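Local coordinates for protein filamentous hemagglutinin (Bordetella pertussis, PDB 1RWR) that probably steers export of a large Bordetella pertussis adhesin through the two-partner (type V) secretion pathway, using an amino-terminal TPS domain built as a right-handed parallel beta-helix, at residues I109-L114 with G143-E148; N121-T126 with D161-L166; Q37-A42 with S86-T91; A75-V80 with D100-N105; K168-V173 with D218-G223. All coordinates share one frame; numbering follows the deposited sequence.

The five contacts lie on two faces of a parallel beta-helix. Contacts 4 and 2 lie in one parallel sheet, through strands 75-80, 99-104, 119-125 and 159-164, with centres about 10 Å apart. Contacts 3, 1 and 5 follow one another along another parallel sheet, from strand 86-89 to strand 215-219, again in steps of about 10 Å between centres, and so advance along the helix axis from coil to coil; in contact 3 a loop segment edges this sheet. Along the chain the segments of contacts 3 and 4 alternate, as do those of contacts 1 and 2, while contact 5 comes last. Contacts 4 and 5 have centres about 23 Å apart.

Contact 1. Residues I109-L114 with G143-E148; sequences ISVNGL and GTVTIE
Backbone bonding sets the frame: strands 109-111 and 144-147 run parallel, and four N-H...O bonds join their segments. Thr146 is gripped twice, its N reaching Ile109 O at 2.9 Å and its O taking Val111 N at 2.8 Å, the latter nearly along the C=O axis. Ile109 N to Thr144 O and Glu148 N to Val111 O extend the ladder at its ends.

The apolar contacts lie on the face carrying Ile109, Val111, Val145 and Ile147. Both side-chain torsions of Ile147 are near -55°, which folds CD1 back alongside Val111, 3.6 Å from Val111 CB. Val145 CG2 sits more loosely beside Ile109 CB at 4.2 Å.

Polar groups occupy the other face and the strand ends. Glu148, extended beyond CG, crosses Asn112 at about a right angle, with OE1 3.4 Å from Asn112 CB; Asn112 OD1 itself accepts from Gly150 N. One water donates to Glu148 OE2 and also bonds Ser110 OG, and another joins Ile109 O to Thr146 OG1. An aliphatic inner face backed by Leu124 and Val162, with a hydrated outer one, is characteristic of successive coils in a parallel beta-helix.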
# COMPACT_ATOMS: atom_id res chain seq x y z
N ILE A 109 5.62 -4.84 7.17
CA ILE A 109 6.30 -4.55 5.91
C ILE A 109 7.13 -3.30 6.05
O ILE A 109 6.64 -2.28 6.56
CB ILE A 109 5.27 -4.35 4.77
CG1 ILE A 109 4.32 -5.53 4.64
CG2 ILE A 109 6.00 -4.04 3.48
CD1 ILE A 109 3.23 -5.27 3.61
N SER A 110 8.38 -3.36 5.59
CA SER A 110 9.19 -2.16 5.48
C SER A 110 9.46 -1.90 3.99
O SER A 110 9.64 -2.85 3.20
CB SER A 110 10.46 -2.31 6.31
OG SER A 110 11.20 -3.39 5.86
N VAL A 111 9.44 -0.62 3.62
CA VAL A 111 9.48 -0.19 2.25
C VAL A 111 10.60 0.83 2.06
O VAL A 111 10.65 1.80 2.78
CB VAL A 111 8.16 0.44 1.87
CG1 VAL A 111 8.13 0.82 0.43
CG2 VAL A 111 6.98 -0.51 2.15
N ASN A 112 11.46 0.62 1.08
CA ASN A 112 12.56 1.57 0.83
C ASN A 112 12.86 1.73 -0.66
O ASN A 112 13.48 0.87 -1.26
CB ASN A 112 13.82 1.14 1.56
CG ASN A 112 14.87 2.23 1.57
OD1 ASN A 112 14.56 3.36 1.83
ND2 ASN A 112 16.12 1.89 1.25
N GLY A 113 12.41 2.81 -1.25
CA GLY A 113 12.67 3.07 -2.66
C GLY A 113 11.89 2.12 -3.57
O GLY A 113 12.47 1.39 -4.40
N LEU A 114 10.59 2.13 -3.41
CA LEU A 114 9.69 1.22 -4.11
C LEU A 114 9.04 1.92 -5.30
O LEU A 114 8.61 3.05 -5.18
CB LEU A 114 8.62 0.69 -3.15
CG LEU A 114 7.75 -0.48 -3.65
CD1 LEU A 114 8.57 -1.72 -3.86
CD2 LEU A 114 6.58 -0.76 -2.72
N GLY A 143 0.35 -5.45 13.06
CA GLY A 143 1.40 -5.19 12.09
C GLY A 143 1.59 -3.74 11.78
O GLY A 143 0.64 -2.96 11.74
N THR A 144 2.84 -3.38 11.48
CA THR A 144 3.23 -2.03 11.07
C THR A 144 3.74 -2.03 9.62
O THR A 144 4.48 -2.94 9.23
CB THR A 144 4.34 -1.54 11.98
OG1 THR A 144 3.85 -1.46 13.34
CG2 THR A 144 4.81 -0.15 11.57
N VAL A 145 3.42 -1.00 8.85
CA VAL A 145 4.11 -0.71 7.59
C VAL A 145 4.95 0.51 7.84
O VAL A 145 4.45 1.52 8.33
CB VAL A 145 3.15 -0.45 6.43
CG1 VAL A 145 3.89 0.11 5.17
CG2 VAL A 145 2.34 -1.69 6.12
N THR A 146 6.23 0.42 7.55
CA THR A 146 7.15 1.54 7.64
C THR A 146 7.66 1.93 6.26
O THR A 146 8.21 1.10 5.53
CB THR A 146 8.34 1.16 8.52
OG1 THR A 146 7.90 0.83 9.86
CG2 THR A 146 9.28 2.33 8.63
N ILE A 147 7.44 3.18 5.88
CA ILE A 147 8.02 3.72 4.68
C ILE A 147 9.32 4.39 5.13
O ILE A 147 9.29 5.36 5.86
CB ILE A 147 7.06 4.75 3.98
CG1 ILE A 147 5.69 4.13 3.65
CG2 ILE A 147 7.74 5.27 2.74
CD1 ILE A 147 5.74 2.84 2.95
N GLU A 148 10.43 3.81 4.73
CA GLU A 148 11.76 4.31 5.03
C GLU A 148 12.15 5.46 4.12
O GLU A 148 11.43 5.84 3.20
CB GLU A 148 12.80 3.18 4.96
CG GLU A 148 12.47 2.02 5.89
CD GLU A 148 13.46 0.88 5.83
OE1 GLU A 148 14.32 0.88 4.92
OE2 GLU A 148 13.37 -0.04 6.71
O HOH W 1 7.42 -2.02 9.53
O HOH W 2 13.89 -2.55 5.86

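Contact 2. Residues N121-T126 with D161-L166; sequences NLTLTT and DVVARL
Two adjacent rungs of the long parallel sheet of the beta-helix meet here, strand 121-125 beside strand 161-164, with axes 4.7 Å apart and 19° from parallel. Asp161 N donates to Leu122 O, Leu124 N to Asp161 O and Val163 N to Leu124 O, each close to straight.

At the downstream end Val163 O holds two donors. Thr126 N approaches in the carbonyl plane, whereas Thr125 OG1, anti to its backbone N (chi1 -172°), comes to Val163 O from above that plane, at 2.8 Å. The same hydroxyl oxygen accepts from Gly127 N, so its rotation is fixed from two directions. Placing OG1 there leaves Thr125 CG2 in the crowded position between N and the carbonyl carbon.

Leu124 and Val162 face the interior of the helix. Thr123, Asp161, Thr125 and Val163 lie on the outer face, yet are buried: strand 135-140, part of the antiparallel sheet that flanks the coils, covers Thr125 and Val163 with Leu138 and Val140, while His195 packs on Thr123, and Tyr193 and Arg198 close over Asp161.

Thr123 and Asp161 stand side by side there, pointing the same way. A water 2.6 Å from Thr123 OG1 donates to Asp161 OD2, which also bonds Tyr193 OH, while Asp161 OD1 forms a salt bridge with Arg198; this company would probably favour the ionised carboxylate. Thr126 OG1, whose main partner is Gln142 O, lies 3.4 Å from Ala164 CB and takes a weak bond from Arg165 N at 3.5 Å.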
# COMPACT_ATOMS: atom_id res chain seq x y z
N ASN A 121 -2.75 -0.63 -9.70
CA ASN A 121 -2.87 -0.06 -8.34
C ASN A 121 -2.01 -0.91 -7.43
O ASN A 121 -1.68 -2.06 -7.76
CB ASN A 121 -4.31 -0.12 -7.83
CG ASN A 121 -5.28 0.66 -8.70
OD1 ASN A 121 -5.21 1.88 -8.74
ND2 ASN A 121 -6.17 -0.06 -9.44
N LEU A 122 -1.66 -0.39 -6.26
CA LEU A 122 -0.83 -1.11 -5.29
C LEU A 122 -1.36 -0.93 -3.89
O LEU A 122 -1.56 0.21 -3.46
CB LEU A 122 0.63 -0.61 -5.30
CG LEU A 122 1.63 -1.20 -4.33
CD1 LEU A 122 1.81 -2.72 -4.47
CD2 LEU A 122 2.95 -0.60 -4.50
N THR A 123 -1.56 -2.04 -3.18
CA THR A 123 -1.93 -2.05 -1.76
C THR A 123 -0.88 -2.81 -0.96
O THR A 123 -0.53 -3.96 -1.32
CB THR A 123 -3.25 -2.76 -1.62
OG1 THR A 123 -4.22 -2.16 -2.51
CG2 THR A 123 -3.79 -2.73 -0.20
N LEU A 124 -0.37 -2.18 0.10
CA LEU A 124 0.54 -2.80 1.06
C LEU A 124 -0.21 -2.92 2.36
O LEU A 124 -0.74 -1.93 2.87
CB LEU A 124 1.77 -1.94 1.26
CG LEU A 124 2.56 -1.66 -0.01
CD1 LEU A 124 3.83 -0.85 0.37
CD2 LEU A 124 2.90 -2.97 -0.74
N THR A 125 -0.31 -4.13 2.89
CA THR A 125 -1.17 -4.36 4.03
C THR A 125 -0.57 -5.34 5.03
O THR A 125 0.16 -6.26 4.67
CB THR A 125 -2.62 -4.77 3.56
OG1 THR A 125 -3.49 -4.80 4.69
CG2 THR A 125 -2.64 -6.17 3.00
N THR A 126 -0.87 -5.14 6.31
CA THR A 126 -0.65 -6.19 7.30
C THR A 126 -1.93 -6.93 7.63
O THR A 126 -1.95 -7.74 8.56
CB THR A 126 -0.04 -5.65 8.60
OG1 THR A 126 -0.96 -4.71 9.20
CG2 THR A 126 1.22 -4.91 8.28
N ASP A 161 -2.27 2.35 -1.60
CA ASP A 161 -2.93 2.22 -0.30
C ASP A 161 -2.01 1.47 0.62
O ASP A 161 -1.39 0.43 0.23
CB ASP A 161 -4.22 1.42 -0.39
CG ASP A 161 -5.38 2.18 -0.97
OD1 ASP A 161 -5.24 3.38 -1.34
OD2 ASP A 161 -6.52 1.62 -1.05
N VAL A 162 -1.92 1.98 1.84
CA VAL A 162 -1.18 1.35 2.94
C VAL A 162 -2.19 1.12 4.06
O VAL A 162 -2.78 2.08 4.57
CB VAL A 162 -0.07 2.24 3.46
CG1 VAL A 162 0.60 1.57 4.65
CG2 VAL A 162 0.96 2.53 2.41
N VAL A 163 -2.42 -0.15 4.39
CA VAL A 163 -3.50 -0.55 5.30
C VAL A 163 -2.94 -1.48 6.38
O VAL A 163 -2.55 -2.60 6.11
CB VAL A 163 -4.62 -1.26 4.48
CG1 VAL A 163 -5.82 -1.55 5.39
CG2 VAL A 163 -5.04 -0.38 3.30
N ALA A 164 -2.80 -0.98 7.60
CA ALA A 164 -2.02 -1.68 8.63
C ALA A 164 -2.50 -1.28 10.00
O ALA A 164 -3.32 -0.34 10.13
CB ALA A 164 -0.53 -1.37 8.49
N ARG A 165 -2.03 -1.96 11.04
CA ARG A 165 -2.46 -1.58 12.37
C ARG A 165 -1.84 -0.25 12.73
O ARG A 165 -2.52 0.61 13.26
CB ARG A 165 -2.15 -2.66 13.40
CG ARG A 165 -2.86 -2.46 14.75
CD ARG A 165 -4.38 -2.72 14.64
NE ARG A 165 -5.17 -2.26 15.79
CZ ARG A 165 -5.44 -2.99 16.90
NH1 ARG A 165 -4.89 -4.16 17.13
NH2 ARG A 165 -6.22 -2.47 17.84
N LEU A 166 -0.56 -0.13 12.46
CA LEU A 166 0.20 1.11 12.62
C LEU A 166 0.96 1.43 11.34
O LEU A 166 1.38 0.54 10.61
CB LEU A 166 1.23 0.97 13.74
CG LEU A 166 0.71 0.63 15.15
CD1 LEU A 166 1.91 0.40 16.08
CD2 LEU A 166 -0.24 1.69 15.74
O HOH W 3 -6.48 -1.23 -1.62

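Contact 3. Residues Q37-A42 with S86-T91; sequences QQFNVA and SRLAGT
Where strand 86-89 borders the segment 37-42, the parallel beta-helix changes from a regular ladder to a looser junction near the amino-terminal end of the chain: Val41 and Leu88 form a single backbone bridge, and side chains supply part of the bonding. The tight part faces inward. Leu88 CD2 lies near the plane of the Phe39 ring, at its edge, 3.8 Å from Phe39 CE2, the two side chains crossing at about a right angle. Leu88 CD2 also meets Val41 CG2 at 3.9 Å, so one branch of Leu88 fills the corner between them. Phe36 adds an edge-to-face partner for the Phe39 ring, and Phe48 closes in from strand 45-50.

Beside this apolar group the bridge itself is regular on one side: Val41 N donates to Arg87 O at 2.9 Å, nearly straight and in the carbonyl plane. On the other, Ala89 N reaches Val41 O from well above its plane. Phe39 O is 4.2 Å from Arg87 N, too far for a ladder bond, and Ser86 OG donates to Phe39 O instead at 2.7 Å. Asn105 ND2 in turn bonds Ser86 OG. Arg87 N finds its acceptor in a side chain: Asn40 presents OD1 to Arg87 N at 2.9 Å, on a lone pair. Asn40 ND2 is bonded to Gly2 O, which fixes the flip of the group.

Towards solvent the fit is looser. Ala42 is exposed, its CB directed away from strand 86-89. Arg87 runs out extended from CG to NE, and a water donates to Val41 O at 2.7 Å while accepting from Arg87 NH1.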
# COMPACT_ATOMS: atom_id res chain seq x y z
N GLN A 37 5.89 -18.51 2.19
CA GLN A 37 6.52 -18.63 3.50
C GLN A 37 7.31 -17.35 3.84
O GLN A 37 7.26 -16.88 4.99
CB GLN A 37 7.45 -19.84 3.51
CG GLN A 37 7.86 -20.30 4.88
CD GLN A 37 9.27 -19.92 5.22
OE1 GLN A 37 10.20 -20.10 4.40
NE2 GLN A 37 9.47 -19.38 6.43
N GLN A 38 8.02 -16.83 2.83
CA GLN A 38 8.80 -15.61 2.89
C GLN A 38 8.59 -14.80 1.61
O GLN A 38 8.63 -15.37 0.50
CB GLN A 38 10.30 -15.93 3.02
CG GLN A 38 10.67 -16.49 4.38
CD GLN A 38 12.14 -16.64 4.54
OE1 GLN A 38 12.85 -15.65 4.79
NE2 GLN A 38 12.63 -17.87 4.38
N PHE A 39 8.32 -13.50 1.76
CA PHE A 39 8.21 -12.58 0.61
C PHE A 39 8.99 -11.31 0.84
O PHE A 39 8.68 -10.54 1.77
CB PHE A 39 6.75 -12.25 0.30
CG PHE A 39 6.58 -11.51 -0.98
CD1 PHE A 39 6.44 -12.21 -2.16
CD2 PHE A 39 6.59 -10.11 -1.01
CE1 PHE A 39 6.32 -11.54 -3.38
CE2 PHE A 39 6.52 -9.44 -2.23
CZ PHE A 39 6.38 -10.16 -3.40
N ASN A 40 10.00 -11.10 0.02
CA ASN A 40 10.83 -9.92 0.08
C ASN A 40 11.23 -9.56 -1.33
O ASN A 40 11.46 -10.46 -2.17
CB ASN A 40 12.11 -10.20 0.92
CG ASN A 40 11.79 -10.56 2.32
OD1 ASN A 40 11.55 -9.68 3.15
ND2 ASN A 40 11.71 -11.86 2.61
N VAL A 41 11.40 -8.27 -1.59
CA VAL A 41 11.85 -7.77 -2.88
C VAL A 41 13.04 -6.83 -2.61
O VAL A 41 12.99 -5.96 -1.74
CB VAL A 41 10.72 -7.03 -3.63
CG1 VAL A 41 11.22 -6.51 -4.96
CG2 VAL A 41 9.52 -7.97 -3.84
N ALA A 42 14.10 -7.03 -3.38
CA ALA A 42 15.30 -6.21 -3.31
C ALA A 42 15.62 -5.64 -4.68
O ALA A 42 15.17 -6.15 -5.69
CB ALA A 42 16.44 -7.05 -2.84
N SER A 86 8.15 -8.53 5.73
CA SER A 86 8.61 -8.36 4.35
C SER A 86 9.34 -7.04 4.20
O SER A 86 8.91 -6.02 4.74
CB SER A 86 7.43 -8.34 3.39
OG SER A 86 6.77 -9.56 3.35
N ARG A 87 10.42 -7.05 3.43
CA ARG A 87 11.06 -5.84 3.00
C ARG A 87 10.81 -5.72 1.49
O ARG A 87 10.93 -6.71 0.76
CB ARG A 87 12.57 -5.92 3.28
CG ARG A 87 13.29 -4.69 2.94
CD ARG A 87 14.75 -4.60 3.46
NE ARG A 87 15.27 -3.32 2.97
CZ ARG A 87 15.77 -3.10 1.75
NH1 ARG A 87 15.96 -4.09 0.87
NH2 ARG A 87 16.13 -1.87 1.43
N LEU A 88 10.48 -4.51 1.03
CA LEU A 88 10.24 -4.21 -0.38
C LEU A 88 11.06 -3.02 -0.83
O LEU A 88 10.89 -1.88 -0.34
CB LEU A 88 8.77 -3.87 -0.61
CG LEU A 88 7.76 -4.86 -0.06
CD1 LEU A 88 6.34 -4.34 -0.23
CD2 LEU A 88 7.94 -6.24 -0.72
N ALA A 89 11.92 -3.27 -1.81
CA ALA A 89 12.76 -2.27 -2.44
C ALA A 89 12.92 -2.62 -3.89
O ALA A 89 13.12 -3.80 -4.21
CB ALA A 89 14.19 -2.25 -1.78
N GLY A 90 12.87 -1.60 -4.75
CA GLY A 90 13.03 -1.73 -6.19
C GLY A 90 11.69 -1.64 -6.88
O GLY A 90 10.74 -1.10 -6.33
N THR A 91 11.62 -2.19 -8.09
CA THR A 91 10.44 -2.07 -8.94
C THR A 91 9.62 -3.34 -8.92
O THR A 91 10.15 -4.42 -9.14
CB THR A 91 10.82 -1.83 -10.35
OG1 THR A 91 11.57 -0.61 -10.46
CG2 THR A 91 9.57 -1.64 -11.23
O HOH W 4 14.53 -6.74 0.36

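Contact 4. Residues A75-V80 with D100-N105; sequences AILAEV and DLIIAN
Asp100 begins the pairing: its carbonyl O takes Ile76 N at 2.8 Å from above the carbonyl plane, and its CB rests beside Ala75 CB. Its carboxylate turns to the next rung, where OD1 accepts from Asn121 ND2. Leu101 faces the interior of the beta-helix and lays CD2 3.9 Å from Ile76 CB.

Ile102 is held at both backbone groups, N to Ile76 O and O to Ala78 N, and its side chain lies on the opposite face. With chi2 at 84°, CD1 reaches back towards the start of the opposing strand, 4.1 Å from Ala75 CB, while CG2 touches Leu77 CD1 at 3.6 Å. Ile103 returns to the interior; two torsions near -55° carry CD1 beside Ala78 CB, 3.8 Å away. Ala104 N meets Ala78 O at 172°, the straightest bond of the ladder, and Ala104 O receives Val80 N almost along the C=O axis. The small CB of Ala104 lies 4.2 Å from Leu77 CD1. Across from Ala104, buried Glu79 is matched by salt bridges to Lys35 and Arg128 and a hydrogen bond to His33, and so probably stays ionised.

Asn105 ends the walk with CG anti to the backbone N, which sets the amide against Val80, ND2 being 3.5 Å from Val80 CG2. The amide is bonded at both ends, ND2 to Ser84 O and OD1 to Asn107 N.

The interior face, with Ile76, Ala78, Leu101 and Ile103, is thus purely aliphatic, whereas the other mixes Ala75, Leu77, Ile102 and Ala104 with two acids whose carboxylates find partners within the protein.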
# COMPACT_ATOMS: atom_id res chain seq x y z
N ALA A 75 -5.98 -9.13 -10.44
CA ALA A 75 -5.43 -8.76 -9.13
C ALA A 75 -4.48 -9.87 -8.73
O ALA A 75 -4.81 -11.04 -8.84
CB ALA A 75 -6.52 -8.60 -8.09
N ILE A 76 -3.30 -9.50 -8.27
CA ILE A 76 -2.29 -10.44 -7.84
C ILE A 76 -2.05 -10.14 -6.36
O ILE A 76 -1.61 -9.05 -6.00
CB ILE A 76 -0.99 -10.24 -8.67
CG1 ILE A 76 -1.21 -10.59 -10.17
CG2 ILE A 76 0.13 -11.14 -8.12
CD1 ILE A 76 -0.14 -10.08 -11.11
N LEU A 77 -2.39 -11.11 -5.51
CA LEU A 77 -2.18 -11.07 -4.10
C LEU A 77 -1.01 -11.97 -3.73
O LEU A 77 -0.99 -13.15 -4.11
CB LEU A 77 -3.42 -11.65 -3.44
CG LEU A 77 -3.40 -11.88 -1.93
CD1 LEU A 77 -3.16 -10.60 -1.12
CD2 LEU A 77 -4.74 -12.49 -1.56
N ALA A 78 -0.06 -11.42 -3.01
CA ALA A 78 1.04 -12.13 -2.41
C ALA A 78 0.82 -12.04 -0.92
O ALA A 78 0.87 -10.94 -0.37
CB ALA A 78 2.40 -11.47 -2.79
N GLU A 79 0.55 -13.17 -0.27
CA GLU A 79 0.27 -13.24 1.16
C GLU A 79 1.33 -14.05 1.85
O GLU A 79 1.58 -15.18 1.45
CB GLU A 79 -1.07 -13.97 1.39
CG GLU A 79 -1.44 -14.08 2.85
CD GLU A 79 -2.60 -15.03 3.14
OE1 GLU A 79 -3.20 -15.55 2.20
OE2 GLU A 79 -2.96 -15.19 4.33
N VAL A 80 1.96 -13.50 2.87
CA VAL A 80 2.93 -14.25 3.66
C VAL A 80 2.21 -15.01 4.76
O VAL A 80 1.47 -14.43 5.55
CB VAL A 80 4.00 -13.33 4.27
CG1 VAL A 80 4.89 -14.10 5.28
CG2 VAL A 80 4.86 -12.73 3.20
N ASP A 100 -3.90 -5.22 -10.50
CA ASP A 100 -3.71 -4.76 -9.14
C ASP A 100 -2.69 -5.66 -8.41
O ASP A 100 -2.62 -6.86 -8.65
CB ASP A 100 -5.02 -4.84 -8.33
CG ASP A 100 -6.07 -3.81 -8.77
OD1 ASP A 100 -5.76 -2.83 -9.48
OD2 ASP A 100 -7.25 -3.95 -8.41
N LEU A 101 -1.87 -5.04 -7.58
CA LEU A 101 -0.94 -5.74 -6.71
C LEU A 101 -1.36 -5.51 -5.28
O LEU A 101 -1.60 -4.38 -4.86
CB LEU A 101 0.52 -5.25 -6.90
CG LEU A 101 1.16 -5.53 -8.26
CD1 LEU A 101 2.55 -4.88 -8.27
CD2 LEU A 101 1.27 -7.03 -8.54
N ILE A 102 -1.41 -6.59 -4.52
CA ILE A 102 -1.67 -6.55 -3.08
C ILE A 102 -0.61 -7.40 -2.43
O ILE A 102 -0.48 -8.60 -2.75
CB ILE A 102 -3.07 -7.14 -2.73
CG1 ILE A 102 -4.21 -6.47 -3.50
CG2 ILE A 102 -3.32 -7.00 -1.25
CD1 ILE A 102 -4.46 -7.03 -4.86
N ILE A 103 0.14 -6.79 -1.51
CA ILE A 103 1.16 -7.47 -0.72
C ILE A 103 0.69 -7.45 0.74
O ILE A 103 0.54 -6.41 1.34
CB ILE A 103 2.55 -6.81 -0.86
CG1 ILE A 103 2.98 -6.57 -2.32
CG2 ILE A 103 3.61 -7.68 -0.10
CD1 ILE A 103 3.04 -7.73 -3.12
N ALA A 104 0.44 -8.62 1.30
CA ALA A 104 -0.12 -8.77 2.65
C ALA A 104 0.80 -9.57 3.54
O ALA A 104 1.10 -10.74 3.28
CB ALA A 104 -1.49 -9.43 2.57
N ASN A 105 1.23 -8.96 4.64
CA ASN A 105 2.05 -9.66 5.61
C ASN A 105 1.71 -9.13 7.02
O ASN A 105 2.13 -8.04 7.40
CB ASN A 105 3.54 -9.49 5.27
CG ASN A 105 4.43 -10.35 6.19
OD1 ASN A 105 3.96 -10.80 7.26
ND2 ASN A 105 5.67 -10.54 5.80

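Contact 5. Residues K168-V173 with D218-G223; sequences KLQGAV and DGTAAG
The backbones run parallel over two residue pairs, Lys168 with Asp218 and Leu169 with Gly219, before a type I turn at Thr220-Gly223 folds the second segment back against Leu169-Gly171. Leu169 N points almost straight at Asp218 O, 2.9 Å off, though from above the carbonyl plane; Thr220 N returns a bond nearly along the C=O axis of Leu169. Gly223 N closes the turn on Thr220 O at 2.8 Å.

Leu169 turns inward, beside Ile147, with its CB 3.7 Å from Gly219 CA. Gly223 has no side chain to run into Leu169 O, and this lets the turn lie close: Gly223 CA reaches Gly171 O at 3.3 Å in a CA-H...O contact. A water donates to Gly171 O and, weakly, to Gly223 O.

These segments continue the sheet of the parallel beta-helix that carries strand 144-147, and the turn follows the end of strand 215-219. The side chains of Gln170 and Thr220 cross obliquely, Gln170 CG 4.0 Å from Thr220 CG2, while Gln170 NE2 donates to a water that in turn donates to Asp218 O. Lys168 stretches along the face it shares with Asp218, bent at its last torsion, and stops with NZ 5.1 Å from Asp218 OD2. A water spans that gap, donating to OD2 but accepting only weakly from NZ. The direct ionic partner of Asp218 is Arg242, which forms a salt bridge with OD1.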
# COMPACT_ATOMS: atom_id res chain seq x y z
N LYS A 168 4.19 4.04 9.88
CA LYS A 168 5.25 5.03 10.09
C LYS A 168 5.70 5.54 8.72
O LYS A 168 6.00 4.74 7.83
CB LYS A 168 6.39 4.40 10.85
CG LYS A 168 5.93 4.01 12.27
CD LYS A 168 6.97 3.31 13.09
CE LYS A 168 6.48 3.10 14.58
NZ LYS A 168 5.19 3.79 15.07
N LEU A 169 5.70 6.87 8.56
CA LEU A 169 6.03 7.51 7.30
C LEU A 169 7.31 8.32 7.48
O LEU A 169 7.27 9.44 7.99
CB LEU A 169 4.90 8.40 6.83
CG LEU A 169 3.54 7.71 6.67
CD1 LEU A 169 2.41 8.70 6.53
CD2 LEU A 169 3.60 6.70 5.49
N GLN A 170 8.42 7.72 7.07
CA GLN A 170 9.76 8.30 7.21
C GLN A 170 10.46 8.50 5.86
O GLN A 170 11.70 8.63 5.78
CB GLN A 170 10.59 7.47 8.16
CG GLN A 170 10.00 7.45 9.56
CD GLN A 170 10.54 6.33 10.44
OE1 GLN A 170 11.52 5.67 10.11
NE2 GLN A 170 9.91 6.15 11.58
N GLY A 171 9.65 8.55 4.79
CA GLY A 171 10.13 8.82 3.45
C GLY A 171 8.94 9.26 2.62
O GLY A 171 7.79 9.06 3.04
N ALA A 172 9.21 9.87 1.48
CA ALA A 172 8.16 10.52 0.70
C ALA A 172 7.35 9.52 -0.11
O ALA A 172 7.87 8.50 -0.58
CB ALA A 172 8.75 11.56 -0.19
N VAL A 173 6.08 9.82 -0.27
CA VAL A 173 5.21 9.06 -1.16
C VAL A 173 4.73 10.05 -2.18
O VAL A 173 4.09 11.05 -1.82
CB VAL A 173 4.06 8.47 -0.39
CG1 VAL A 173 3.09 7.74 -1.30
CG2 VAL A 173 4.59 7.54 0.68
N ASP A 218 2.22 7.90 12.05
CA ASP A 218 3.24 8.84 12.48
C ASP A 218 4.19 9.12 11.34
O ASP A 218 4.96 8.27 10.97
CB ASP A 218 3.97 8.25 13.68
CG ASP A 218 4.79 9.25 14.42
OD1 ASP A 218 4.80 10.44 14.05
OD2 ASP A 218 5.50 8.89 15.39
N GLY A 219 4.05 10.31 10.76
CA GLY A 219 4.92 10.77 9.69
C GLY A 219 5.84 11.87 10.19
O GLY A 219 5.41 12.79 10.84
N THR A 220 7.12 11.75 9.88
CA THR A 220 8.11 12.79 10.15
C THR A 220 8.18 13.78 9.01
O THR A 220 7.54 13.62 8.01
CB THR A 220 9.50 12.16 10.33
OG1 THR A 220 9.92 11.53 9.12
CG2 THR A 220 9.51 11.01 11.33
N ALA A 221 9.04 14.79 9.15
CA ALA A 221 9.24 15.75 8.08
C ALA A 221 9.62 15.07 6.77
O ALA A 221 9.28 15.58 5.73
CB ALA A 221 10.31 16.77 8.47
N ALA A 222 10.30 13.92 6.84
CA ALA A 222 10.71 13.18 5.65
C ALA A 222 9.52 12.52 4.92
O ALA A 222 9.64 12.16 3.76
CB ALA A 222 11.74 12.14 5.98
N GLY A 223 8.41 12.35 5.62
CA GLY A 223 7.24 11.64 5.10
C GLY A 223 6.29 12.53 4.30
O GLY A 223 5.08 12.37 4.40
O HOH W 5 5.16 6.60 17.01
O HOH W 6 7.55 7.73 12.15
O HOH W 7 4.99 9.48 3.31